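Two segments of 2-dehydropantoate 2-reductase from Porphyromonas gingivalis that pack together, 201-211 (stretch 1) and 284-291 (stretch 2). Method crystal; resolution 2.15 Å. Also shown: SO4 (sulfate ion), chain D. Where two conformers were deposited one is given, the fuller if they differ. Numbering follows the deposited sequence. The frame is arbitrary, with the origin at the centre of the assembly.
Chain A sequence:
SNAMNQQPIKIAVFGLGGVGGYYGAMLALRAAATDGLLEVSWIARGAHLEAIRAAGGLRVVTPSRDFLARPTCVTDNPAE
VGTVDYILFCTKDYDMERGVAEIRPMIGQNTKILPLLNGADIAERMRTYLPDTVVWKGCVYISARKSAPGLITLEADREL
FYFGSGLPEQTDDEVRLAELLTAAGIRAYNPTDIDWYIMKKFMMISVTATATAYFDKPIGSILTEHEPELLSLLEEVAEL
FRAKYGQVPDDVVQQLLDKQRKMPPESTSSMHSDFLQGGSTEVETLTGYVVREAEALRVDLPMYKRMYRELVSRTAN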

# COMPACT_ATOMS: atom_id res chain seq x y z
N LYS A 201 -3.00 -9.53 3.14
CA LYS A 201 -3.38 -8.71 2.00
C LYS A 201 -2.85 -9.29 0.67
O LYS A 201 -3.61 -9.42 -0.29
CB LYS A 201 -2.86 -7.27 2.18
CG LYS A 201 -3.04 -6.35 0.98
CD LYS A 201 -4.22 -5.44 1.14
CE LYS A 201 -4.79 -4.98 -0.20
NZ LYS A 201 -4.05 -3.80 -0.66
N PHE A 202 -1.57 -9.64 0.64
CA PHE A 202 -0.93 -10.11 -0.59
C PHE A 202 -1.49 -11.46 -1.11
O PHE A 202 -1.67 -11.65 -2.30
CB PHE A 202 0.60 -10.20 -0.45
CG PHE A 202 1.27 -10.77 -1.67
CD1 PHE A 202 1.56 -9.95 -2.78
CD2 PHE A 202 1.55 -12.13 -1.75
CE1 PHE A 202 2.15 -10.45 -3.92
CE2 PHE A 202 2.12 -12.67 -2.89
CZ PHE A 202 2.43 -11.83 -3.98
N MSE A 203 -1.73 -12.39 -0.20
CA MSE A 203 -2.28 -13.70 -0.55
C MSE A 203 -3.66 -13.56 -1.22
O MSE A 203 -3.88 -14.15 -2.28
CB MSE A 203 -2.36 -14.59 0.68
CG MSE A 203 -1.02 -15.12 1.17
SE MSE A 203 -1.20 -16.05 2.90
CE MSE A 203 -2.69 -15.05 3.64
N MSE A 204 -4.54 -12.76 -0.63
CA MSE A 204 -5.87 -12.47 -1.17
C MSE A 204 -5.83 -11.90 -2.59
O MSE A 204 -6.54 -12.34 -3.48
CB MSE A 204 -6.56 -11.45 -0.27
CG MSE A 204 -6.96 -11.97 1.09
SE MSE A 204 -8.40 -13.27 0.95
CE MSE A 204 -9.73 -12.15 0.05
N ILE A 205 -5.00 -10.88 -2.78
CA ILE A 205 -4.93 -10.21 -4.07
C ILE A 205 -4.11 -11.02 -5.07
O ILE A 205 -4.38 -11.00 -6.26
CB ILE A 205 -4.42 -8.77 -3.95
CG1 ILE A 205 -4.27 -8.14 -5.33
CG2 ILE A 205 -3.12 -8.73 -3.22
CD1 ILE A 205 -3.82 -6.70 -5.34
N SER A 206 -3.12 -11.76 -4.59
CA SER A 206 -2.42 -12.72 -5.43
C SER A 206 -3.44 -13.73 -5.98
O SER A 206 -3.70 -13.78 -7.18
CB SER A 206 -1.28 -13.40 -4.64
OG SER A 206 -0.57 -14.34 -5.41
N VAL A 207 -4.09 -14.50 -5.10
CA VAL A 207 -5.03 -15.53 -5.59
C VAL A 207 -6.09 -14.92 -6.50
O VAL A 207 -6.28 -15.40 -7.62
CB VAL A 207 -5.67 -16.40 -4.47
CG1 VAL A 207 -4.59 -17.08 -3.60
CG2 VAL A 207 -6.62 -15.59 -3.63
N THR A 208 -6.73 -13.84 -6.05
CA THR A 208 -7.82 -13.18 -6.77
C THR A 208 -7.38 -12.64 -8.13
O THR A 208 -8.04 -12.89 -9.14
CB THR A 208 -8.45 -12.03 -5.95
OG1 THR A 208 -8.93 -12.54 -4.70
CG2 THR A 208 -9.59 -11.37 -6.71
N ALA A 209 -6.25 -11.93 -8.15
CA ALA A 209 -5.70 -11.42 -9.41
C ALA A 209 -5.36 -12.56 -10.36
O ALA A 209 -5.84 -12.58 -11.49
CB ALA A 209 -4.49 -10.52 -9.17
N THR A 210 -4.58 -13.54 -9.91
CA THR A 210 -4.20 -14.62 -10.84
C THR A 210 -5.41 -15.43 -11.35
O THR A 210 -5.53 -15.66 -12.54
CB THR A 210 -2.97 -15.50 -10.39
OG1 THR A 210 -3.25 -16.90 -10.63
CG2 THR A 210 -2.60 -15.29 -8.95
N ALA A 211 -6.31 -15.80 -10.44
CA ALA A 211 -7.51 -16.59 -10.77
C ALA A 211 -8.48 -15.90 -11.74
O ALA A 211 -8.91 -16.53 -12.71
CB ALA A 211 -8.25 -17.04 -9.50
N GLU A 284 2.75 -7.44 -13.03
CA GLU A 284 2.15 -8.75 -12.80
C GLU A 284 3.08 -9.63 -11.99
O GLU A 284 3.71 -10.56 -12.51
CB GLU A 284 1.81 -9.43 -14.12
CG GLU A 284 0.65 -10.38 -14.01
CD GLU A 284 0.97 -11.74 -14.59
OE1 GLU A 284 1.74 -12.48 -13.94
OE2 GLU A 284 0.45 -12.07 -15.68
N THR A 285 3.17 -9.31 -10.70
CA THR A 285 3.96 -10.10 -9.75
C THR A 285 3.13 -10.27 -8.46
O THR A 285 3.62 -10.26 -7.31
CB THR A 285 5.37 -9.52 -9.56
OG1 THR A 285 5.97 -9.32 -10.86
CG2 THR A 285 6.23 -10.48 -8.79
N LEU A 286 1.84 -10.42 -8.69
CA LEU A 286 0.95 -11.04 -7.76
C LEU A 286 0.98 -12.53 -8.11
O LEU A 286 0.41 -13.35 -7.42
CB LEU A 286 -0.44 -10.42 -7.90
CG LEU A 286 -0.37 -8.88 -7.78
CD1 LEU A 286 -1.45 -8.16 -8.58
CD2 LEU A 286 -0.36 -8.44 -6.32
N THR A 287 1.70 -12.85 -9.18
CA THR A 287 1.83 -14.21 -9.72
C THR A 287 3.31 -14.63 -9.81
O THR A 287 3.71 -15.63 -9.20
CB THR A 287 1.18 -14.31 -11.13
OG1 THR A 287 0.07 -13.41 -11.21
CG2 THR A 287 0.72 -15.72 -11.41
N GLY A 288 4.11 -13.86 -10.55
CA GLY A 288 5.52 -14.18 -10.78
C GLY A 288 6.31 -14.38 -9.50
O GLY A 288 7.11 -15.31 -9.40
N TYR A 289 6.05 -13.51 -8.52
CA TYR A 289 6.74 -13.54 -7.23
C TYR A 289 6.62 -14.91 -6.58
O TYR A 289 7.64 -15.52 -6.22
CB TYR A 289 6.18 -12.47 -6.28
CG TYR A 289 6.72 -12.62 -4.88
CD1 TYR A 289 8.01 -12.19 -4.55
CD2 TYR A 289 5.96 -13.25 -3.89
CE1 TYR A 289 8.52 -12.36 -3.26
CE2 TYR A 289 6.45 -13.42 -2.60
CZ TYR A 289 7.73 -12.97 -2.29
OH TYR A 289 8.21 -13.14 -1.00
N VAL A 290 5.35 -15.36 -6.46
CA VAL A 290 4.93 -16.64 -5.89
C VAL A 290 5.67 -17.83 -6.51
O VAL A 290 6.32 -18.61 -5.80
CB VAL A 290 3.37 -16.83 -6.00
CG1 VAL A 290 2.90 -17.96 -5.09
CG2 VAL A 290 2.64 -15.55 -5.63
N VAL A 291 5.61 -17.96 -7.84
CA VAL A 291 6.34 -19.01 -8.56
C VAL A 291 7.84 -19.05 -8.19
O VAL A 291 8.43 -20.12 -7.92
CB VAL A 291 6.18 -18.84 -10.11
CG1 VAL A 291 7.15 -19.75 -10.89
CG2 VAL A 291 4.72 -19.10 -10.54
S SO4 D . 7.22 -11.74 -13.82
O1 SO4 D . 6.66 -12.80 -12.98
O2 SO4 D . 6.41 -11.55 -15.03
O3 SO4 D . 7.25 -10.49 -13.04
O4 SO4 D . 8.56 -12.17 -14.22

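L286 forms the apolar centre of the contact. The other stretch covers 110 Å² of it, the largest share of any residue here, out of 381 Å² buried on both sides together. Its CA-to-CB bond runs sideways, and with chi1 at -53° (m) and chi2 at 150° (t) both methyls reach I205, at L286 CD2 to I205 CD1 4.0 Å and L286 CD1 to I205 CD1 4.3 Å, while L286 CD1 also lies 3.9 Å from A209 CB and L286 CD2 4.0 Å from F202 CE1. The positions 202, 205 and 209 follow the spacing of helical turns, so one leucine can touch all three. A209 points toward the other stretch, and its single methyl fills the short gap to L286. I205 instead starts sideways and reaches in through an extended side chain, both chi angles being t.

F202 widens this apolar patch. The CA-to-CB bond of F202 runs sideways, but with chi1 at 176° (t) the end of the side chain comes nearer, F202 CE2 lying 4.0 Å from V290 CG2 and F202 CZ 3.8 Å from Y289 CD2. V290 CG2 and T285 O, the latter 3.7 Å from F202 CE1, lie at the edge of the phenylalanine ring. The F202 and Y289 rings meet obliquely, with centroids 5.6 Å apart and planes at 85°.

Beside this patch comes the one hydrogen bond between the stretches: S206 OG donates to L286 O across 2.4 Å, a very short distance. S206 CA and L286 CA are just 4.4 Å apart, and the small serine suits so close an approach. V290 CG2 also packs 3.4 Å from S206 OG.

Farther along, T210 CB approaches T287 OG1 at 3.8 Å. T287 occupies the N-cap position without a capping bond from its side chain; T287 OG1 donates a weak 3.3 Å hydrogen bond to E284 OE1. At the exposed margin, T285 OG1 donates to sulfate O3 at 2.8 Å.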